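Local structure of insecticidal crystal protein Cry35Ab1 (Bacillus thuringiensis, 4JP0) at residues 221-227 with 298-304; 349-355 with 364-370; 109-114 with 132-136. The protein forms one half of a binary insecticidal toxin active on western corn rootworm, needing its partner protein for maximal toxicity and probably acting on the larval midgut epithelium. One frame throughout, in Å; residues are numbered along the deposited sequence.

Overall arrangement
Following the chain from the N terminus, interaction 3 comes first. It closes a short loop, holding strand 121-124, within the ricin-type beta-trefoil at one end of this elongated molecule. Interaction 1 pairs the start of strand 225-234 with the end of strand 292-301, so it closes a long excursion of 70 residues that includes helices 240-247 and 272-279. The chain then runs through strands 307-323 and 327-346 to interaction 2, a helical hairpin near the C terminus. The three loops follow in series, neither nesting nor crossing. Interactions 1 and 2 touch where N301 and T303 meet H349, while the centre of interaction 3 lies about 78 Å from that of interaction 1.

Interaction 1: residues 221-227 with 298-304; sequences LRPHEKK and EIDNPTD
The side-chain oxygen OD1 of N301 is gripped twice by T303, in the loop just after its strand, while ND2 of the same carboxamide crosses to R222 O at 2.9 Å. The hydroxyl OG1 of T303 donates to OD1 over 2.7 Å, in the carbonyl plane and on a lone pair, whereas T303 N reaches OD1 from well above that plane, closing an Asx turn. These bonds close the end of an antiparallel strand pair at a G1 beta bulge, in which H224 and E225 both face N301. H224 takes the bulge's first position with a positive phi of 59°, unusual for a residue with a side chain.

Asparagine suits the place because one flat group offers both donor and acceptor in a buried spot. Its CG lies anti to the backbone N (chi1 172°), which turns the amide across to the turn at 222-224. ND2 also donates to Q305 O, and helix 349-355 covers the site through H349.

At the bulge N301 N donates to E225 O at 3.0 Å; beyond it the ladder is regular, K227 N bonding to I299 O at 2.9 Å and I299 N returning a bond to K227 O. On the face shared with N301, L221 CD2 packs on I299 CG2 at 3.8 Å, the two side chains crossing at about a right angle, with M307 of strand 307-323 beside them. E225 serves its own turn: OE2 receives R222 N at 2.9 Å in a nearly straight bond (171°). K226 and D300, on the other face, form a long and doubtful salt bridge.

At the turn, H224 N bonds weakly to T303 O, and this same oxygen sits 3.4 Å above the plane of the H224 imidazole, over its centre.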
loop_
_atom_site.group_PDB
_atom_site.type_symbol
_atom_site.label_atom_id
_atom_site.label_comp_id
_atom_site.label_asym_id
_atom_site.label_seq_id
_atom_site.Cartn_x
_atom_site.Cartn_y
_atom_site.Cartn_z
ATOM N N LEU A 221 0.432 30.285 28.826
ATOM C CA LEU A 221 -0.315 30.334 30.069
ATOM C C LEU A 221 0.309 31.236 31.111
ATOM O O LEU A 221 1.528 31.236 31.318
ATOM C CB LEU A 221 -0.476 28.938 30.681
ATOM C CG LEU A 221 -1.332 27.972 29.865
ATOM C CD1 LEU A 221 -0.470 27.214 28.899
ATOM C CD2 LEU A 221 -2.079 27.032 30.771
ATOM N N ARG A 222 -0.541 31.976 31.805
ATOM C CA ARG A 222 -0.077 32.761 32.930
ATOM C C ARG A 222 -0.082 31.859 34.172
ATOM O O ARG A 222 -0.546 30.725 34.111
ATOM C CB ARG A 222 -0.992 33.981 33.129
ATOM C CG ARG A 222 -1.136 34.795 31.838
ATOM C CD ARG A 222 -1.508 36.264 32.056
ATOM N NE ARG A 222 -2.783 36.436 32.732
ATOM C CZ ARG A 222 -3.302 37.637 32.991
ATOM N NH1 ARG A 222 -2.652 38.709 32.599
ATOM N NH2 ARG A 222 -4.447 37.780 33.632
ATOM N N PRO A 223 0.449 32.341 35.289
ATOM C CA PRO A 223 0.412 31.560 36.528
ATOM C C PRO A 223 -1.000 31.169 36.941
ATOM O O PRO A 223 -1.962 31.949 36.815
ATOM C CB PRO A 223 1.019 32.519 37.575
ATOM C CG PRO A 223 1.891 33.427 36.789
ATOM C CD PRO A 223 1.163 33.623 35.455
ATOM N N HIS A 224 -1.118 29.929 37.407
ATOM C CA HIS A 224 -2.329 29.441 38.066
ATOM C C HIS A 224 -3.574 29.518 37.199
ATOM O O HIS A 224 -4.594 30.047 37.607
ATOM C CB HIS A 224 -2.550 30.177 39.408
ATOM C CG HIS A 224 -1.467 29.935 40.424
ATOM N ND1 HIS A 224 -1.184 28.684 40.934
ATOM C CD2 HIS A 224 -0.584 30.784 41.007
ATOM C CE1 HIS A 224 -0.184 28.777 41.797
ATOM N NE2 HIS A 224 0.196 30.041 41.859
ATOM N N GLU A 225 -3.502 28.975 36.001
ATOM C CA GLU A 225 -4.691 28.999 35.168
ATOM C C GLU A 225 -4.709 27.805 34.249
ATOM O O GLU A 225 -3.664 27.239 33.949
ATOM C CB GLU A 225 -4.756 30.285 34.343
ATOM C CG GLU A 225 -3.786 30.334 33.164
ATOM C CD GLU A 225 -4.142 31.484 32.227
ATOM O OE1 GLU A 225 -5.244 32.044 32.439
ATOM O OE2 GLU A 225 -3.352 31.845 31.317
ATOM N N LYS A 226 -5.918 27.429 33.835
ATOM C CA LYS A 226 -6.137 26.387 32.850
ATOM C C LYS A 226 -6.557 27.148 31.607
ATOM O O LYS A 226 -7.183 28.204 31.695
ATOM C CB LYS A 226 -7.301 25.477 33.257
ATOM C CG LYS A 226 -7.300 24.986 34.722
ATOM C CD LYS A 226 -8.366 23.867 34.886
ATOM C CE LYS A 226 -8.171 22.999 36.150
ATOM N NZ LYS A 226 -9.178 21.872 36.206
ATOM N N LYS A 227 -6.224 26.630 30.442
ATOM C CA LYS A 227 -6.600 27.323 29.222
ATOM C C LYS A 227 -7.110 26.287 28.261
ATOM O O LYS A 227 -6.487 25.254 28.080
ATOM C CB LYS A 227 -5.395 28.052 28.634
ATOM C CG LYS A 227 -5.721 29.414 28.058
ATOM C CD LYS A 227 -4.507 30.032 27.389
ATOM C CE LYS A 227 -4.658 31.541 27.246
ATOM N NZ LYS A 227 -3.485 32.128 26.531
ATOM N N GLU A 298 -7.195 20.779 26.927
ATOM C CA GLU A 298 -6.986 21.733 27.995
ATOM C C GLU A 298 -5.558 21.612 28.484
ATOM O O GLU A 298 -4.997 20.516 28.449
ATOM C CB GLU A 298 -7.952 21.422 29.145
ATOM C CG GLU A 298 -8.645 22.645 29.704
ATOM C CD GLU A 298 -9.333 22.395 31.041
ATOM O OE1 GLU A 298 -9.012 21.391 31.721
ATOM O OE2 GLU A 298 -10.188 23.224 31.414
ATOM N N ILE A 299 -4.972 22.742 28.887
ATOM C CA ILE A 299 -3.665 22.761 29.534
ATOM C C ILE A 299 -3.848 23.390 30.891
ATOM O O ILE A 299 -4.463 24.454 31.017
ATOM C CB ILE A 299 -2.614 23.627 28.812
ATOM C CG1 ILE A 299 -2.442 23.246 27.357
ATOM C CG2 ILE A 299 -1.279 23.541 29.563
ATOM C CD1 ILE A 299 -2.121 21.777 27.113
ATOM N N ASP A 300 -3.293 22.751 31.902
ATOM C CA ASP A 300 -3.376 23.262 33.259
ATOM C C ASP A 300 -1.979 23.716 33.673
ATOM O O ASP A 300 -1.016 23.021 33.391
ATOM C CB ASP A 300 -3.836 22.122 34.171
ATOM C CG ASP A 300 -4.521 22.604 35.431
ATOM O OD1 ASP A 300 -4.114 23.646 36.001
ATOM O OD2 ASP A 300 -5.484 21.981 35.935
ATOM N N ASN A 301 -1.875 24.914 34.260
ATOM C CA ASN A 301 -0.629 25.424 34.839
ATOM C C ASN A 301 -0.843 25.851 36.292
ATOM O O ASN A 301 -1.129 27.026 36.587
ATOM C CB ASN A 301 -0.064 26.610 34.075
ATOM C CG ASN A 301 1.101 27.241 34.808
ATOM O OD1 ASN A 301 1.843 26.549 35.491
ATOM N ND2 ASN A 301 1.259 28.545 34.689
ATOM N N PRO A 302 -0.653 24.903 37.198
ATOM C CA PRO A 302 -0.910 25.123 38.619
ATOM C C PRO A 302 0.263 25.728 39.340
ATOM O O PRO A 302 0.367 25.543 40.547
ATOM C CB PRO A 302 -1.119 23.703 39.163
ATOM C CG PRO A 302 -0.635 22.766 38.116
ATOM C CD PRO A 302 -0.140 23.551 36.928
ATOM N N THR A 303 1.148 26.422 38.643
ATOM C CA THR A 303 2.325 26.947 39.312
ATOM C C THR A 303 2.277 28.467 39.334
ATOM O O THR A 303 1.465 29.074 38.657
ATOM C CB THR A 303 3.579 26.528 38.562
ATOM O OG1 THR A 303 3.677 27.310 37.366
ATOM C CG2 THR A 303 3.452 25.086 38.040
ATOM N N ASP A 304 3.183 29.095 40.059
ATOM C CA ASP A 304 3.241 30.544 40.160
ATOM C C ASP A 304 4.108 31.203 39.091
ATOM O O ASP A 304 4.368 32.367 39.147
ATOM C CB ASP A 304 3.633 30.934 41.614
ATOM C CG ASP A 304 3.800 32.441 41.844
ATOM O OD1 ASP A 304 4.699 33.022 41.316
ATOM O OD2 ASP A 304 3.103 33.046 42.643
#

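Interaction 2: residues 349-355 with 364-370; sequences HQQALLL and VEEITNI
Apolar packing carries this contact, with L355 and A352 of helix 349-355 meeting V364, I367, T368 and I370. The two segments form an antiparallel helical hairpin, their axes 10.1 Å apart and inclined at 149°. L355 spans two partners: its CD1 lies 3.6 Å from I367 CG2, which it passes obliquely, and equally far from the methyl CG2 of T368, met tip to tip. Closer to its own backbone, L355 CB rests on V364 CG2 at 3.7 Å. A352 is small, as befits a helix face met directly by a branched neighbour; its CB touches I370 CD1 at 3.7 Å and, less closely, V364 CG1. The same I370 methyl also approaches the imidazole of H349, the two side chains crossing at about a right angle.

The side-chain hydrogen bonds made between residues of these segments lie within 364-370. T368 OG1 sits between the backbone N and the carbonyl carbon (chi1 62°), from where it donates to V364 O at 2.8 Å and accepts from I370 N at 3.1 Å, an ST turn just where N369, with positive phi, leaves the helix. Threonine thus does two jobs, its hydroxyl binding the helix end and its methyl facing L355.

L375 of helix 372-380 backs both A352 and I370. With the hydroxyl of T368 engaged within 364-370 and the contacts between the helices made mostly by methyl and methylene groups, the chemistry implies that shape and the burial of hydrocarbon carry the adhesion.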
loop_
_atom_site.group_PDB
_atom_site.type_symbol
_atom_site.label_atom_id
_atom_site.label_comp_id
_atom_site.label_asym_id
_atom_site.label_seq_id
_atom_site.Cartn_x
_atom_site.Cartn_y
_atom_site.Cartn_z
ATOM N N HIS A 349 7.523 20.909 32.829
ATOM C CA HIS A 349 6.987 20.341 34.053
ATOM C C HIS A 349 6.999 18.827 33.999
ATOM O O HIS A 349 7.182 18.182 35.022
ATOM C CB HIS A 349 5.551 20.798 34.319
ATOM C CG HIS A 349 5.396 22.268 34.545
ATOM N ND1 HIS A 349 4.166 22.850 34.771
ATOM C CD2 HIS A 349 6.303 23.274 34.602
ATOM C CE1 HIS A 349 4.323 24.151 34.965
ATOM N NE2 HIS A 349 5.608 24.437 34.857
ATOM N N GLN A 350 6.763 18.260 32.815
ATOM C CA GLN A 350 6.777 16.809 32.685
ATOM C C GLN A 350 8.184 16.244 32.911
ATOM O O GLN A 350 8.352 15.224 33.580
ATOM C CB GLN A 350 6.201 16.342 31.338
ATOM C CG GLN A 350 5.876 14.835 31.308
ATOM C CD GLN A 350 4.680 14.496 30.410
ATOM O OE1 GLN A 350 3.723 15.278 30.320
ATOM N NE2 GLN A 350 4.732 13.335 29.756
ATOM N N GLN A 351 9.193 16.886 32.340
ATOM C CA GLN A 351 10.548 16.420 32.569
ATOM C C GLN A 351 10.894 16.602 34.047
ATOM O O GLN A 351 11.535 15.743 34.653
ATOM C CB GLN A 351 11.563 17.169 31.721
ATOM C CG GLN A 351 12.980 16.681 31.976
ATOM C CD GLN A 351 14.027 17.615 31.444
ATOM O OE1 GLN A 351 13.864 18.837 31.510
ATOM N NE2 GLN A 351 15.116 17.055 30.918
ATOM N N ALA A 352 10.460 17.709 34.642
ATOM C CA ALA A 352 10.749 17.902 36.058
ATOM C C ALA A 352 10.200 16.765 36.962
ATOM O O ALA A 352 10.912 16.232 37.837
ATOM C CB ALA A 352 10.260 19.280 36.546
ATOM N N LEU A 353 8.928 16.410 36.787
ATOM C CA LEU A 353 8.372 15.320 37.608
ATOM C C LEU A 353 9.109 13.997 37.352
ATOM O O LEU A 353 9.331 13.173 38.267
ATOM C CB LEU A 353 6.878 15.134 37.320
ATOM C CG LEU A 353 6.030 16.392 37.575
ATOM C CD1 LEU A 353 4.788 16.441 36.627
ATOM C CD2 LEU A 353 5.607 16.498 39.026
ATOM N N LEU A 354 9.475 13.759 36.112
ATOM C CA LEU A 354 10.175 12.507 35.821
ATOM C C LEU A 354 11.536 12.518 36.514
ATOM O O LEU A 354 11.963 11.512 37.097
ATOM C CB LEU A 354 10.336 12.311 34.309
ATOM C CG LEU A 354 10.960 11.004 33.819
ATOM C CD1 LEU A 354 10.210 9.805 34.375
ATOM C CD2 LEU A 354 11.001 10.953 32.264
ATOM N N LEU A 355 12.217 13.655 36.451
ATOM C CA LEU A 355 13.522 13.757 37.060
ATOM C C LEU A 355 13.450 13.493 38.563
ATOM O O LEU A 355 14.403 12.969 39.162
ATOM C CB LEU A 355 14.109 15.139 36.835
ATOM C CG LEU A 355 14.696 15.431 35.448
ATOM C CD1 LEU A 355 15.117 16.875 35.335
ATOM C CD2 LEU A 355 15.873 14.499 35.156
ATOM N N VAL A 364 16.841 18.691 40.793
ATOM C CA VAL A 364 15.894 19.039 39.748
ATOM C C VAL A 364 15.790 20.560 39.590
ATOM O O VAL A 364 15.766 21.080 38.478
ATOM C CB VAL A 364 14.543 18.406 40.012
ATOM C CG1 VAL A 364 13.553 18.789 38.915
ATOM C CG2 VAL A 364 14.738 16.880 40.069
ATOM N N GLU A 365 15.773 21.263 40.710
ATOM C CA GLU A 365 15.689 22.711 40.677
ATOM C C GLU A 365 16.800 23.259 39.797
ATOM O O GLU A 365 16.570 24.143 38.967
ATOM C CB GLU A 365 15.796 23.279 42.090
ATOM C CG GLU A 365 15.808 24.793 42.175
ATOM C CD GLU A 365 16.086 25.267 43.591
ATOM O OE1 GLU A 365 15.325 24.878 44.512
ATOM O OE2 GLU A 365 17.080 26.010 43.786
ATOM N N GLU A 366 18.006 22.719 39.994
ATOM C CA GLU A 366 19.177 23.114 39.219
ATOM C C GLU A 366 19.064 22.731 37.752
ATOM O O GLU A 366 19.398 23.524 36.866
ATOM C CB GLU A 366 20.464 22.486 39.797
ATOM C CG GLU A 366 21.622 22.650 38.833
ATOM C CD GLU A 366 22.994 22.254 39.377
ATOM O OE1 GLU A 366 23.228 22.181 40.626
ATOM O OE2 GLU A 366 23.856 22.031 38.506
ATOM N N ILE A 367 18.580 21.523 37.482
ATOM C CA ILE A 367 18.513 21.039 36.105
ATOM C C ILE A 367 17.459 21.749 35.264
ATOM O O ILE A 367 17.671 22.020 34.070
ATOM C CB ILE A 367 18.207 19.537 36.098
ATOM C CG1 ILE A 367 19.378 18.759 36.715
ATOM C CG2 ILE A 367 17.872 19.055 34.656
ATOM C CD1 ILE A 367 19.059 17.311 36.995
ATOM N N THR A 368 16.322 22.058 35.873
ATOM C CA THR A 368 15.187 22.555 35.078
ATOM C C THR A 368 14.914 24.018 35.217
ATOM O O THR A 368 14.099 24.562 34.470
ATOM C CB THR A 368 13.922 21.861 35.518
ATOM O OG1 THR A 368 13.688 22.175 36.898
ATOM C CG2 THR A 368 14.106 20.342 35.481
ATOM N N ASN A 369 15.560 24.645 36.192
ATOM C CA ASN A 369 15.314 26.048 36.509
ATOM C C ASN A 369 13.987 26.263 37.191
ATOM O O ASN A 369 13.562 27.404 37.382
ATOM C CB ASN A 369 15.362 26.905 35.261
ATOM C CG ASN A 369 16.726 27.464 35.010
ATOM O OD1 ASN A 369 17.617 26.763 34.518
ATOM N ND2 ASN A 369 16.909 28.749 35.339
ATOM N N ILE A 370 13.325 25.175 37.563
ATOM C CA ILE A 370 12.045 25.292 38.268
ATOM C C ILE A 370 12.237 25.319 39.799
ATOM O O ILE A 370 12.875 24.431 40.347
ATOM C CB ILE A 370 11.146 24.140 37.841
ATOM C CG1 ILE A 370 10.892 24.201 36.327
ATOM C CG2 ILE A 370 9.847 24.168 38.571
ATOM C CD1 ILE A 370 10.200 22.925 35.798
#

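Interaction 3: residues 109-114 with 132-136; sequences VLTAGT and NQQWN
The indole of W135 carries L110 on one face and a backbone oxygen at its edge. L110 CD2 stands 3.7 Å from the centroid of the six-membered ring, only 16° off the normal, a CH-pi contact. In the ring plane, NE1 donates to L110 O at 3.0 Å, although the donor sits 61° above that carbonyl's plane. A single leucine thus supplies both the apolar lid and the polar acceptor, and tryptophan suits the spot because its flat face and its one N-H satisfy both.

Q133 and W135 are the ends of a QxW sequence, the signature of ricin B-type beta-trefoils. With its chain extended beyond CG (chi2 -178°), Q133 lies alongside T111 and points the same way, bringing NE2 to T111 OG1 at 3.1 Å. That hydroxyl in turn donates to V109 O at 2.9 Å, so it serves as a relay between the two segments. The amide is further pinned by D125 O, which accepts from NE2, and by S127 N, which donates to OE1; V109 CG2 crosses it at 3.5 Å from NE2.

The backbones join through A112 N, which donates to N132 O at 3.0 Å. Further along, a water donates to G113 O at 2.8 Å and to N132 OD1 at 2.7 Å, bridging where the segments draw apart, while T114 CG2 lies against the N132 amide.

Strand 109-112 pairs with strand 121-124, whose I121 touches both L110 and W135. I102 of strand 99-104 packs on the same two residues, and I10 and N12 of strand 6-12 meet W135, so the indole lies buried where these strands converge in the trefoil core.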
loop_
_atom_site.group_PDB
_atom_site.type_symbol
_atom_site.label_atom_id
_atom_site.label_comp_id
_atom_site.label_asym_id
_atom_site.label_seq_id
_atom_site.Cartn_x
_atom_site.Cartn_y
_atom_site.Cartn_z
ATOM N N VAL A 109 -9.732 -26.253 -13.858
ATOM C CA VAL A 109 -8.359 -26.090 -14.307
ATOM C C VAL A 109 -8.317 -25.902 -15.806
ATOM O O VAL A 109 -9.191 -26.382 -16.533
ATOM C CB VAL A 109 -7.452 -27.289 -13.869
ATOM C CG1 VAL A 109 -7.440 -27.501 -12.324
ATOM C CG2 VAL A 109 -7.884 -28.624 -14.588
ATOM N N LEU A 110 -7.281 -25.202 -16.261
ATOM C CA LEU A 110 -7.080 -24.914 -17.681
ATOM C C LEU A 110 -6.892 -26.229 -18.438
ATOM O O LEU A 110 -6.023 -27.047 -18.087
ATOM C CB LEU A 110 -5.799 -24.100 -17.823
ATOM C CG LEU A 110 -5.686 -23.147 -18.982
ATOM C CD1 LEU A 110 -6.780 -22.070 -18.771
ATOM C CD2 LEU A 110 -4.249 -22.528 -19.073
ATOM N N THR A 111 -7.685 -26.414 -19.490
ATOM C CA THR A 111 -7.690 -27.647 -20.269
ATOM C C THR A 111 -7.716 -27.392 -21.792
ATOM O O THR A 111 -8.585 -26.665 -22.300
ATOM C CB THR A 111 -8.945 -28.397 -19.877
ATOM O OG1 THR A 111 -8.940 -28.592 -18.446
ATOM C CG2 THR A 111 -8.953 -29.786 -20.439
ATOM N N ALA A 112 -6.784 -27.982 -22.534
ATOM C CA ALA A 112 -6.803 -27.863 -23.984
ATOM C C ALA A 112 -7.810 -28.819 -24.581
ATOM O O ALA A 112 -7.853 -30.001 -24.215
ATOM C CB ALA A 112 -5.407 -28.150 -24.578
ATOM N N GLY A 113 -8.623 -28.302 -25.500
ATOM C CA GLY A 113 -9.571 -29.133 -26.270
ATOM C C GLY A 113 -8.797 -30.035 -27.205
ATOM O O GLY A 113 -7.647 -29.746 -27.537
ATOM N N THR A 114 -9.435 -31.126 -27.625
ATOM C CA THR A 114 -8.861 -32.074 -28.563
ATOM C C THR A 114 -9.776 -32.292 -29.771
ATOM O O THR A 114 -10.974 -31.968 -29.750
ATOM C CB THR A 114 -8.662 -33.433 -27.864
ATOM O OG1 THR A 114 -9.935 -33.994 -27.471
ATOM C CG2 THR A 114 -7.917 -33.248 -26.566
ATOM N N ASN A 132 -3.560 -32.963 -21.217
ATOM C CA ASN A 132 -4.164 -31.732 -21.724
ATOM C C ASN A 132 -4.435 -30.668 -20.638
ATOM O O ASN A 132 -4.770 -29.518 -20.942
ATOM C CB ASN A 132 -5.434 -32.052 -22.511
ATOM C CG ASN A 132 -5.106 -32.670 -23.891
ATOM O OD1 ASN A 132 -4.692 -31.958 -24.810
ATOM N ND2 ASN A 132 -5.240 -33.983 -24.010
ATOM N N GLN A 133 -4.214 -31.037 -19.393
ATOM C CA GLN A 133 -4.357 -30.124 -18.280
ATOM C C GLN A 133 -2.976 -29.748 -17.717
ATOM O O GLN A 133 -2.873 -29.145 -16.659
ATOM C CB GLN A 133 -5.244 -30.788 -17.206
ATOM C CG GLN A 133 -6.710 -30.908 -17.710
ATOM C CD GLN A 133 -7.636 -31.499 -16.671
ATOM O OE1 GLN A 133 -7.180 -32.188 -15.774
ATOM N NE2 GLN A 133 -8.930 -31.178 -16.756
ATOM N N GLN A 134 -1.910 -30.053 -18.462
ATOM C CA GLN A 134 -0.572 -29.700 -17.996
ATOM C C GLN A 134 0.019 -28.598 -18.908
ATOM O O GLN A 134 -0.117 -28.656 -20.129
ATOM C CB GLN A 134 0.372 -30.899 -17.984
ATOM C CG GLN A 134 -0.204 -32.220 -17.430
ATOM C CD GLN A 134 -0.713 -32.071 -16.026
ATOM O OE1 GLN A 134 0.003 -31.561 -15.167
ATOM N NE2 GLN A 134 -1.950 -32.536 -15.773
ATOM N N TRP A 135 0.731 -27.653 -18.301
ATOM C CA TRP A 135 1.188 -26.443 -18.980
ATOM C C TRP A 135 2.625 -26.111 -18.618
ATOM O O TRP A 135 3.061 -26.333 -17.485
ATOM C CB TRP A 135 0.285 -25.253 -18.566
ATOM C CG TRP A 135 -1.159 -25.514 -18.893
ATOM C CD1 TRP A 135 -2.054 -26.174 -18.140
ATOM C CD2 TRP A 135 -1.798 -25.260 -20.147
ATOM N NE1 TRP A 135 -3.248 -26.315 -18.809
ATOM C CE2 TRP A 135 -3.121 -25.758 -20.053
ATOM C CE3 TRP A 135 -1.412 -24.589 -21.313
ATOM C CZ2 TRP A 135 -4.051 -25.639 -21.089
ATOM C CZ3 TRP A 135 -2.339 -24.450 -22.351
ATOM C CH2 TRP A 135 -3.654 -24.981 -22.232
ATOM N N ASN A 136 3.335 -25.538 -19.591
ATOM C CA ASN A 136 4.704 -25.134 -19.410
ATOM C C ASN A 136 4.804 -23.638 -19.475
ATOM O O ASN A 136 4.129 -23.028 -20.283
ATOM C CB ASN A 136 5.540 -25.731 -20.528
ATOM C CG ASN A 136 5.582 -27.256 -20.447
ATOM O OD1 ASN A 136 5.806 -27.831 -19.365
ATOM N ND2 ASN A 136 5.327 -27.910 -21.562
HETATM O O HOH W 1 -4.322 -26.971 -15.734
HETATM O O HOH W 2 -5.131 -30.967 -27.281
#